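Local coordinates for protein alpha-1,3-glucanase (PDB 7C7D) that hydrolyses alpha-1,3-glucan as the catalytic unit of a thermostable GH87 glycosidase, with a beta-helix joined to a calcium-binding beta-sheet domain, at residues Ala378-Asp390 and Ser435-Ala447. Residues are numbered along the deposited sequence; the frame is centred on the assembly and turned at random.
Sequences ALAMWSLYAPDTD and SNQKFAEPFHPLA
L384 and F443 form an antiparallel beta bridge, a non-hydrogen-bonded pair with CA atoms 4.6 Å apart, where the turn after strand 379-382 of the parallel beta-helix meets the loop after strand 432-435. Two backbone bonds frame it: H444 N donates to S383 O (2.9 Å) and Y385 N to P442 O (2.8 Å). Strand 407-410 lies between the two in the sheet, so the contact skips the intervening coil. W382 adds a side-chain bond beside this backbone pairing. With CG anti to the backbone N (chi1 -177°), its indole reaches the loop, and NE1 donates to K438 O at 2.9 Å, the acceptor near the ring plane. The edge of F439 points at the face of the five-membered ring in a T-shaped pair, planes at 86°, while F439 CB packs 3.5 Å from W382 CZ2. A phenylalanine in place of W382 would probably leave K438 O without this donor and weaken the hold on F439. Across the bridge, P387 CD sits over the centre of the H444 ring, a CH-pi contact, and H444 NE2 gives a weak bond to Y385 O. L384 CD2 lies at the edge of the F443 ring. E441 braces the loop internally, bonding K438 NZ and F443 N through separate carboxylate oxygens. The two backbone bonds and that of W382 probably set how the loops align; aromatic and proline surfaces join them at the protein surface.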
ATOM      1  N   ALA A 378      -3.233  -2.946   1.024  1.00 10.89           N
ATOM      2  CA  ALA A 378      -2.744  -1.788   0.279  1.00 10.81           C
ATOM      3  C   ALA A 378      -3.224  -1.831  -1.164  1.00  9.87           C
ATOM      4  O   ALA A 378      -3.785  -0.850  -1.671  1.00 10.84           O
ATOM      5  CB  ALA A 378      -1.224  -1.665   0.366  1.00 11.34           C
ATOM      6  N   LEU A 379      -3.034  -2.975  -1.827  1.00  9.42           N
ATOM      7  CA  LEU A 379      -3.586  -3.252  -3.147  1.00 10.18           C
ATOM      8  C   LEU A 379      -4.370  -4.546  -3.057  1.00 10.35           C
ATOM      9  O   LEU A 379      -3.862  -5.540  -2.529  1.00 11.22           O
ATOM     10  CB  LEU A 379      -2.479  -3.423  -4.193  1.00 10.28           C
ATOM     11  CG  LEU A 379      -1.587  -2.218  -4.465  1.00 10.56           C
ATOM     12  CD1 LEU A 379      -0.538  -2.602  -5.515  1.00 12.18           C
ATOM     13  CD2 LEU A 379      -2.399  -1.027  -4.940  1.00 11.18           C
ATOM     14  N   ALA A 380      -5.597  -4.541  -3.566  1.00 10.15           N
ATOM     15  CA  ALA A 380      -6.433  -5.726  -3.506  1.00  9.99           C
ATOM     16  C   ALA A 380      -7.171  -5.931  -4.817  1.00 10.00           C
ATOM     17  O   ALA A 380      -7.484  -4.979  -5.537  1.00 11.23           O
ATOM     18  CB  ALA A 380      -7.461  -5.642  -2.367  1.00 12.17           C
ATOM     19  N   MET A 381      -7.452  -7.197  -5.108  1.00 10.57           N
ATOM     20  CA  MET A 381      -8.401  -7.594  -6.138  1.00 11.16           C
ATOM     21  C   MET A 381      -9.444  -8.465  -5.462  1.00 12.42           C
ATOM     22  O   MET A 381      -9.110  -9.466  -4.825  1.00 15.40           O
ATOM     23  CB  MET A 381      -7.701  -8.390  -7.237  1.00 11.99           C
ATOM     24  CG  MET A 381      -6.619  -7.624  -7.954  1.00 12.10           C
ATOM     25  SD  MET A 381      -6.116  -8.499  -9.446  1.00 12.53           S
ATOM     26  CE  MET A 381      -4.526  -7.744  -9.764  1.00 13.20           C
ATOM     27  N   TRP A 382     -10.705  -8.080  -5.572  1.00 13.12           N
ATOM     28  CA  TRP A 382     -11.784  -8.830  -4.946  1.00 14.52           C
ATOM     29  C   TRP A 382     -12.799  -9.139  -6.034  1.00 14.31           C
ATOM     30  O   TRP A 382     -13.537  -8.252  -6.468  1.00 15.50           O
ATOM     31  CB  TRP A 382     -12.404  -8.021  -3.813  1.00 17.03           C
ATOM     32  CG  TRP A 382     -13.477  -8.735  -3.056  1.00 19.02           C
ATOM     33  CD1 TRP A 382     -13.675 -10.083  -2.972  1.00 18.76           C
ATOM     34  CD2 TRP A 382     -14.507  -8.124  -2.274  1.00 21.76           C
ATOM     35  NE1 TRP A 382     -14.776 -10.349  -2.183  1.00 21.19           N
ATOM     36  CE2 TRP A 382     -15.301  -9.161  -1.741  1.00 22.47           C
ATOM     37  CE3 TRP A 382     -14.833  -6.800  -1.970  1.00 24.69           C
ATOM     38  CZ2 TRP A 382     -16.401  -8.910  -0.921  1.00 26.02           C
ATOM     39  CZ3 TRP A 382     -15.925  -6.552  -1.157  1.00 26.25           C
ATOM     40  CH2 TRP A 382     -16.696  -7.601  -0.642  1.00 27.46           C
ATOM     41  N   SER A 383     -12.823 -10.391  -6.483  1.00 14.07           N
ATOM     42  CA  SER A 383     -13.600 -10.767  -7.668  1.00 14.56           C
ATOM     43  C   SER A 383     -15.050 -11.089  -7.308  1.00 15.03           C
ATOM     44  O   SER A 383     -15.538 -12.210  -7.449  1.00 15.73           O
ATOM     45  CB  SER A 383     -12.917 -11.905  -8.410  1.00 14.61           C
ATOM     46  OG  SER A 383     -11.842 -11.394  -9.183  1.00 14.86           O
ATOM     47  N   LEU A 384     -15.740 -10.052  -6.848  1.00 16.83           N
ATOM     48  CA  LEU A 384     -17.188 -10.082  -6.711  1.00 18.66           C
ATOM     49  C   LEU A 384     -17.830  -9.706  -8.039  1.00 18.33           C
ATOM     50  O   LEU A 384     -17.268  -8.934  -8.821  1.00 20.07           O
ATOM     51  CB  LEU A 384     -17.619  -9.037  -5.687  1.00 23.40           C
ATOM     52  CG  LEU A 384     -17.697  -9.367  -4.200  1.00 28.01           C
ATOM     53  CD1 LEU A 384     -18.636  -8.373  -3.536  1.00 29.67           C
ATOM     54  CD2 LEU A 384     -18.166 -10.790  -3.958  1.00 29.70           C
ATOM     55  N   TYR A 385     -19.022 -10.255  -8.282  1.00 20.31           N
ATOM     56  CA  TYR A 385     -19.859  -9.938  -9.444  1.00 22.66           C
ATOM     57  C   TYR A 385     -19.339 -10.553 -10.738  1.00 22.47           C
ATOM     58  O   TYR A 385     -20.072 -11.260 -11.436  1.00 24.86           O
ATOM     59  CB  TYR A 385     -20.078  -8.425  -9.628  1.00 27.61           C
ATOM     60  CG  TYR A 385     -20.299  -7.645  -8.351  1.00 32.38           C
ATOM     61  CD1 TYR A 385     -21.402  -7.887  -7.547  1.00 34.72           C
ATOM     62  CD2 TYR A 385     -19.404  -6.659  -7.955  1.00 35.57           C
ATOM     63  CE1 TYR A 385     -21.609  -7.168  -6.380  1.00 37.28           C
ATOM     64  CE2 TYR A 385     -19.596  -5.940  -6.791  1.00 38.17           C
ATOM     65  CZ  TYR A 385     -20.702  -6.197  -6.007  1.00 39.24           C
ATOM     66  OH  TYR A 385     -20.898  -5.482  -4.848  1.00 41.14           O
ATOM     67  N   ALA A 386     -18.086 -10.271 -11.077  1.00 20.48           N
ATOM     68  CA  ALA A 386     -17.455 -10.796 -12.276  1.00 19.01           C
ATOM     69  C   ALA A 386     -15.970 -10.901 -11.980  1.00 17.94           C
ATOM     70  O   ALA A 386     -15.433 -10.070 -11.241  1.00 18.70           O
ATOM     71  CB  ALA A 386     -17.669  -9.867 -13.478  1.00 20.00           C
ATOM     72  N   PRO A 387     -15.284 -11.898 -12.526  1.00 17.45           N
ATOM     73  CA  PRO A 387     -13.868 -12.070 -12.188  1.00 17.08           C
ATOM     74  C   PRO A 387     -13.011 -10.928 -12.717  1.00 15.62           C
ATOM     75  O   PRO A 387     -13.148 -10.500 -13.864  1.00 17.83           O
ATOM     76  CB  PRO A 387     -13.499 -13.397 -12.864  1.00 18.84           C
ATOM     77  CG  PRO A 387     -14.512 -13.557 -13.959  1.00 20.39           C
ATOM     78  CD  PRO A 387     -15.780 -12.957 -13.424  1.00 19.43           C
ATOM     79  N   ASP A 388     -12.112 -10.435 -11.871  1.00 13.30           N
ATOM     80  CA  ASP A 388     -10.993  -9.674 -12.399  1.00 12.89           C
ATOM     81  C   ASP A 388     -10.172 -10.637 -13.247  1.00 13.32           C
ATOM     82  O   ASP A 388      -9.881 -11.757 -12.819  1.00 14.18           O
ATOM     83  CB  ASP A 388     -10.128  -9.149 -11.260  1.00 12.72           C
ATOM     84  CG  ASP A 388     -10.832  -8.113 -10.386  1.00 12.55           C
ATOM     85  OD1 ASP A 388     -11.841  -7.503 -10.797  1.00 13.68           O
ATOM     86  OD2 ASP A 388     -10.339  -7.906  -9.258  1.00 13.73           O
ATOM     87  N   THR A 389      -9.819 -10.224 -14.462  1.00 12.94           N
ATOM     88  CA  THR A 389      -9.199 -11.119 -15.428  0.68 13.79           C
ATOM     89  C   THR A 389      -8.008 -10.430 -16.076  1.00 12.97           C
ATOM     90  O   THR A 389      -8.117  -9.280 -16.514  1.00 13.20           O
ATOM     91  CB  THR A 389     -10.224 -11.515 -16.495  0.68 15.57           C
ATOM     92  OG1 THR A 389     -11.349 -12.143 -15.863  0.68 17.70           O
ATOM     93  CG2 THR A 389      -9.608 -12.475 -17.490  0.68 16.46           C
ATOM     94  N   ASP A 390      -6.873 -11.134 -16.136  1.00 13.00           N
ATOM     95  CA  ASP A 390      -5.680 -10.625 -16.816  1.00 13.18           C
ATOM     96  C   ASP A 390      -5.195  -9.310 -16.225  1.00 12.62           C
ATOM     97  O   ASP A 390      -4.649  -8.467 -16.936  1.00 14.78           O
ATOM     98  CB  ASP A 390      -5.890 -10.494 -18.328  1.00 14.80           C
ATOM     99  CG  ASP A 390      -6.199 -11.811 -18.977  1.00 18.35           C
ATOM    100  OD1 ASP A 390      -5.409 -12.758 -18.795  1.00 20.28           O
ATOM    101  OD2 ASP A 390      -7.233 -11.898 -19.664  1.00 22.58           O
ATOM    102  N   SER A 435      -5.893 -15.896  -2.366  1.00 10.54           N
ATOM    103  CA  SER A 435      -6.936 -16.362  -1.462  1.00 11.90           C
ATOM    104  C   SER A 435      -8.257 -16.652  -2.161  1.00 11.08           C
ATOM    105  O   SER A 435      -8.656 -15.958  -3.103  1.00 12.09           O
ATOM    106  CB  SER A 435      -7.169 -15.306  -0.386  1.00 12.14           C
ATOM    107  OG  SER A 435      -8.218 -15.707   0.466  1.00 13.33           O
ATOM    108  N   ASN A 436      -8.951 -17.674  -1.647  1.00 11.33           N
ATOM    109  CA  ASN A 436     -10.336 -17.978  -1.991  1.00 12.77           C
ATOM    110  C   ASN A 436     -11.313 -17.589  -0.877  1.00 13.39           C
ATOM    111  O   ASN A 436     -12.395 -18.174  -0.757  1.00 14.91           O
ATOM    112  CB  ASN A 436     -10.501 -19.449  -2.378  1.00 12.77           C
ATOM    113  CG  ASN A 436     -10.216 -19.700  -3.851  1.00 12.83           C
ATOM    114  OD1 ASN A 436     -10.303 -18.786  -4.676  1.00 13.41           O
ATOM    115  ND2 ASN A 436      -9.893 -20.949  -4.193  1.00 13.12           N
ATOM    116  N   GLN A 437     -10.952 -16.607  -0.050  1.00 13.34           N
ATOM    117  CA  GLN A 437     -11.873 -16.055   0.943  1.00 13.84           C
ATOM    118  C   GLN A 437     -12.867 -15.148   0.228  1.00 15.12           C
ATOM    119  O   GLN A 437     -12.475 -14.166  -0.410  1.00 16.17           O
ATOM    120  CB  GLN A 437     -11.093 -15.279   2.003  1.00 14.31           C
ATOM    121  CG  GLN A 437     -11.954 -14.810   3.174  1.00 15.68           C
ATOM    122  CD  GLN A 437     -11.142 -14.293   4.350  1.00 16.02           C
ATOM    123  OE1 GLN A 437      -9.928 -14.126   4.260  1.00 17.52           O
ATOM    124  NE2 GLN A 437     -11.822 -14.018   5.462  1.00 17.92           N
ATOM    125  N   LYS A 438     -14.153 -15.472   0.328  1.00 16.91           N
ATOM    126  CA  LYS A 438     -15.123 -14.806  -0.536  1.00 18.80           C
ATOM    127  C   LYS A 438     -15.680 -13.507   0.036  1.00 20.49           C
ATOM    128  O   LYS A 438     -15.930 -12.562  -0.723  1.00 20.65           O
ATOM    129  CB  LYS A 438     -16.257 -15.761  -0.916  1.00 20.95           C
ATOM    130  CG  LYS A 438     -17.154 -16.178   0.219  1.00 23.07           C
ATOM    131  CD  LYS A 438     -18.172 -17.182  -0.281  1.00 25.60           C
ATOM    132  CE  LYS A 438     -19.070 -17.669   0.832  1.00 28.74           C
ATOM    133  NZ  LYS A 438     -20.083 -18.618   0.305  1.00 30.47           N
ATOM    134  N   PHE A 439     -15.893 -13.444   1.353  1.00 20.76           N
ATOM    135  CA  PHE A 439     -16.519 -12.306   2.034  1.00 22.87           C
ATOM    136  C   PHE A 439     -17.999 -12.096   1.702  1.00 24.61           C
ATOM    137  O   PHE A 439     -18.787 -11.760   2.593  1.00 26.99           O
ATOM    138  CB  PHE A 439     -15.747 -10.997   1.829  1.00 23.28           C
ATOM    139  CG  PHE A 439     -14.308 -11.063   2.248  1.00 22.42           C
ATOM    140  CD1 PHE A 439     -13.948 -10.960   3.583  1.00 23.77           C
ATOM    141  CD2 PHE A 439     -13.312 -11.206   1.302  1.00 21.30           C
ATOM    142  CE1 PHE A 439     -12.614 -11.012   3.963  1.00 23.59           C
ATOM    143  CE2 PHE A 439     -11.982 -11.254   1.675  1.00 22.27           C
ATOM    144  CZ  PHE A 439     -11.633 -11.158   3.006  1.00 22.80           C
ATOM    145  N   ALA A 440     -18.385 -12.258   0.435  1.00 23.85           N
ATOM    146  CA  ALA A 440     -19.762 -12.048  -0.004  1.00 25.39           C
ATOM    147  C   ALA A 440     -19.966 -12.793  -1.320  1.00 27.40           C
ATOM    148  O   ALA A 440     -19.040 -13.402  -1.856  1.00 27.43           O
ATOM    149  CB  ALA A 440     -20.068 -10.556  -0.153  1.00 25.85           C
ATOM    150  N   GLU A 441     -21.186 -12.728  -1.845  1.00 29.72           N
ATOM    151  CA  GLU A 441     -21.522 -13.366  -3.109  1.00 31.07           C
ATOM    152  C   GLU A 441     -22.134 -12.339  -4.052  1.00 30.47           C
ATOM    153  O   GLU A 441     -22.708 -11.345  -3.598  1.00 33.43           O
ATOM    154  CB  GLU A 441     -22.522 -14.513  -2.886  1.00 32.95           C
ATOM    155  CG  GLU A 441     -21.962 -15.701  -2.103  1.00 35.02           C
ATOM    156  CD  GLU A 441     -21.065 -16.614  -2.930  1.00 36.49           C
ATOM    157  OE1 GLU A 441     -20.818 -16.319  -4.119  1.00 35.25           O
ATOM    158  OE2 GLU A 441     -20.611 -17.645  -2.387  1.00 38.15           O
ATOM    159  N   PRO A 442     -22.042 -12.557  -5.380  1.00 28.23           N
ATOM    160  CA  PRO A 442     -21.419 -13.698  -6.057  1.00 25.56           C
ATOM    161  C   PRO A 442     -19.915 -13.523  -6.203  1.00 22.05           C
ATOM    162  O   PRO A 442     -19.442 -12.532  -6.758  1.00 22.54           O
ATOM    163  CB  PRO A 442     -22.092 -13.691  -7.429  1.00 27.62           C
ATOM    164  CG  PRO A 442     -22.389 -12.258  -7.680  1.00 28.76           C
ATOM    165  CD  PRO A 442     -22.715 -11.656  -6.336  1.00 29.34           C
ATOM    166  N   PHE A 443     -19.175 -14.500  -5.696  1.00 20.13           N
ATOM    167  CA  PHE A 443     -17.723 -14.490  -5.707  1.00 18.62           C
ATOM    168  C   PHE A 443     -17.208 -15.450  -6.769  1.00 18.10           C
ATOM    169  O   PHE A 443     -17.809 -16.493  -7.035  1.00 20.94           O
ATOM    170  CB  PHE A 443     -17.208 -14.917  -4.334  1.00 18.44           C
ATOM    171  CG  PHE A 443     -15.710 -14.991  -4.232  1.00 16.08           C
ATOM    172  CD1 PHE A 443     -14.936 -13.836  -4.255  1.00 16.57           C
ATOM    173  CD2 PHE A 443     -15.071 -16.216  -4.090  1.00 16.21           C
ATOM    174  CE1 PHE A 443     -13.551 -13.901  -4.151  1.00 15.96           C
ATOM    175  CE2 PHE A 443     -13.689 -16.286  -3.974  1.00 15.89           C
ATOM    176  CZ  PHE A 443     -12.930 -15.131  -4.006  1.00 15.49           C
ATOM    177  N   HIS A 444     -16.087 -15.085  -7.380  1.00 16.93           N
ATOM    178  CA  HIS A 444     -15.470 -15.909  -8.420  1.00 16.05           C
ATOM    179  C   HIS A 444     -14.109 -16.391  -7.951  1.00 14.95           C
ATOM    180  O   HIS A 444     -13.143 -15.610  -7.938  1.00 14.91           O
ATOM    181  CB  HIS A 444     -15.361 -15.112  -9.712  1.00 17.93           C
ATOM    182  CG  HIS A 444     -16.700 -14.768 -10.276  1.00 20.83           C
ATOM    183  ND1 HIS A 444     -17.320 -15.537 -11.236  1.00 23.03           N
ATOM    184  CD2 HIS A 444     -17.573 -13.781  -9.959  1.00 22.00           C
ATOM    185  CE1 HIS A 444     -18.505 -15.021 -11.510  1.00 22.60           C
ATOM    186  NE2 HIS A 444     -18.684 -13.955 -10.750  1.00 23.82           N
ATOM    187  N   PRO A 445     -13.985 -17.655  -7.552  1.00 14.41           N
ATOM    188  CA  PRO A 445     -12.716 -18.142  -6.997  1.00 14.31           C
ATOM    189  C   PRO A 445     -11.588 -18.127  -8.019  1.00 13.49           C
ATOM    190  O   PRO A 445     -11.790 -17.973  -9.224  1.00 14.16           O
ATOM    191  CB  PRO A 445     -13.042 -19.573  -6.561  1.00 16.46           C
ATOM    192  CG  PRO A 445     -14.525 -19.614  -6.429  1.00 17.92           C
ATOM    193  CD  PRO A 445     -15.061 -18.656  -7.450  1.00 16.63           C
ATOM    194  N   LEU A 446     -10.369 -18.291  -7.497  1.00 13.11           N
ATOM    195  CA  LEU A 446      -9.172 -18.283  -8.330  1.00 12.83           C
ATOM    196  C   LEU A 446      -9.306 -19.268  -9.485  1.00 12.65           C
ATOM    197  O   LEU A 446      -9.754 -20.407  -9.307  1.00 13.69           O
ATOM    198  CB  LEU A 446      -7.962 -18.671  -7.479  1.00 12.57           C
ATOM    199  CG  LEU A 446      -7.654 -17.752  -6.293  1.00 12.38           C
ATOM    200  CD1 LEU A 446      -6.787 -18.479  -5.269  1.00 13.39           C
ATOM    201  CD2 LEU A 446      -6.979 -16.466  -6.749  1.00 12.50           C
ATOM    202  N   ALA A 447      -8.917 -18.820 -10.679  1.00 13.41           N
ATOM    203  CA  ALA A 447      -9.008 -19.652 -11.871  1.00 13.45           C
ATOM    204  C   ALA A 447      -7.844 -19.342 -12.803  1.00 12.87           C
ATOM    205  O   ALA A 447      -7.256 -18.257 -12.769  1.00 13.73           O
ATOM    206  CB  ALA A 447     -10.334 -19.448 -12.616  1.00 15.22           C
TER